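Local coordinates for transcriptional regulator, MarR family (Silicibacter pomeroyi DSS-3, PDB 3BJ6), which probably binds DNA through a helix-turn-helix motif and regulates transcription as a MarR-family protein, at the interface of chains A and B. Coordinates in Å, arbitrary orientation; residue numbers count along the deposited sequence, not the author numbering. Chains: chain A/B, Transcriptional regulator, MarR family.

The interface of chains A and B. Residues chain A 126, 130, 133; chain B 130, 133, 136-137.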
loop_
_atom_site.group_PDB
_atom_site.type_symbol
_atom_site.label_atom_id
_atom_site.label_comp_id
_atom_site.label_asym_id
_atom_site.label_seq_id
_atom_site.Cartn_x
_atom_site.Cartn_y
_atom_site.Cartn_z
ATOM N N PHE A 126 -15.638 -4.679 15.712
ATOM C CA PHE A 126 -16.233 -5.423 14.586
ATOM C C PHE A 126 -16.566 -6.840 15.010
ATOM O O PHE A 126 -15.989 -7.318 15.984
ATOM C CB PHE A 126 -15.244 -5.467 13.381
ATOM C CG PHE A 126 -14.931 -4.109 12.845
ATOM C CD1 PHE A 126 -15.723 -3.547 11.859
ATOM C CD2 PHE A 126 -13.922 -3.351 13.410
ATOM C CE1 PHE A 126 -15.455 -2.236 11.374
ATOM C CE2 PHE A 126 -13.660 -2.060 12.961
ATOM C CZ PHE A 126 -14.442 -1.507 11.938
ATOM N N GLU A 130 -17.263 -9.926 10.043
ATOM C CA GLU A 130 -16.748 -8.767 9.309
ATOM C C GLU A 130 -15.245 -8.817 9.081
ATOM O O GLU A 130 -14.778 -8.492 7.973
ATOM C CB GLU A 130 -17.088 -7.457 10.040
ATOM C CG GLU A 130 -18.558 -7.120 9.939
ATOM C CD GLU A 130 -18.929 -5.945 10.827
ATOM O OE1 GLU A 130 -18.573 -5.957 12.033
ATOM O OE2 GLU A 130 -19.579 -5.011 10.308
ATOM N N ALA A 133 -14.360 -11.548 6.557
ATOM C CA ALA A 133 -14.681 -11.038 5.217
ATOM C C ALA A 133 -13.576 -10.085 4.751
ATOM O O ALA A 133 -13.107 -10.190 3.605
ATOM C CB ALA A 133 -16.027 -10.320 5.215
ATOM N N GLU B 130 -20.131 -9.304 2.116
ATOM C CA GLU B 130 -18.677 -9.445 2.226
ATOM C C GLU B 130 -17.938 -8.222 1.703
ATOM O O GLU B 130 -16.984 -7.742 2.344
ATOM C CB GLU B 130 -18.210 -10.677 1.436
ATOM C CG GLU B 130 -18.550 -11.977 2.145
ATOM C CD GLU B 130 -18.238 -13.203 1.314
ATOM O OE1 GLU B 130 -18.608 -13.220 0.116
ATOM O OE2 GLU B 130 -17.664 -14.165 1.874
ATOM N N ALA B 133 -18.359 -5.308 4.080
ATOM C CA ALA B 133 -17.492 -5.523 5.240
ATOM C C ALA B 133 -16.034 -5.169 4.888
ATOM O O ALA B 133 -15.342 -4.486 5.674
ATOM C CB ALA B 133 -17.584 -6.962 5.698
ATOM N N LYS B 136 -15.819 -1.308 4.855
ATOM C CA LYS B 136 -15.965 -0.744 6.193
ATOM C C LYS B 136 -14.673 -0.935 6.988
ATOM O O LYS B 136 -14.133 0.021 7.584
ATOM C CB LYS B 136 -17.168 -1.397 6.912
ATOM C CG LYS B 136 -17.567 -0.788 8.294
ATOM C CD LYS B 136 -18.639 -1.688 8.974
ATOM C CE LYS B 136 -18.915 -1.334 10.439
ATOM N NZ LYS B 136 -19.733 -2.406 11.217
ATOM N N VAL B 137 -14.160 -2.160 6.974
ATOM C CA VAL B 137 -12.927 -2.469 7.704
ATOM C C VAL B 137 -11.704 -1.745 7.103
ATOM O O VAL B 137 -10.890 -1.206 7.841
ATOM C CB VAL B 137 -12.734 -4.004 7.853
ATOM C CG1 VAL B 137 -11.404 -4.314 8.568
ATOM C CG2 VAL B 137 -13.943 -4.608 8.658
#
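In this MarR-family regulator the C-terminal helices 128-151 of the two chains cross, and B:Lys136 pairs with A:Glu130 between them. MarR proteins typically work as dimers, so this pairing is probably the biological one. The ammonium NZ of B:Lys136 donates a hydrogen bond to the carboxylate OE2 of A:Glu130 at 2.8 Å, a salt bridge that meets the syn lone pair, on the side of the other oxygen, OE1. The two side chains cross obliquely. Below the charged tip, the lysine methylenes are apolar: CE meets the ring atom CE1 of A:Phe126 at 3.7 Å, the two side chains approaching tip to tip. B:Val137 slides past the same ring in the opposite direction, its CG2 branch 3.8 Å from A:Phe126 CD1. An alanine in place of B:Lys136 removes the ammonium and the long methylene chain, and would probably loosen this flank of the interface by taking a charged partner from A:Glu130 and aliphatic packing from A:Phe126.

Near the symmetry axis A:Ala133 and B:Ala133 touch methyl to methyl, CB to CB at 3.7 Å, small side chains consistent with a close approach of the helices. The torsions of the flanking side chains set their reach: B:Lys136 sends CG anti to the backbone N (chi1 -173°) and stays extended, whereas A:Glu130 holds CG anti to its carbonyl carbon (chi1 -72°). A:Phe126, in the loop just ahead of the helix, also has CG anti to the carbonyl carbon (chi1 -62°), which helps bring CD1 and CE1 against B:Val137 and B:Lys136.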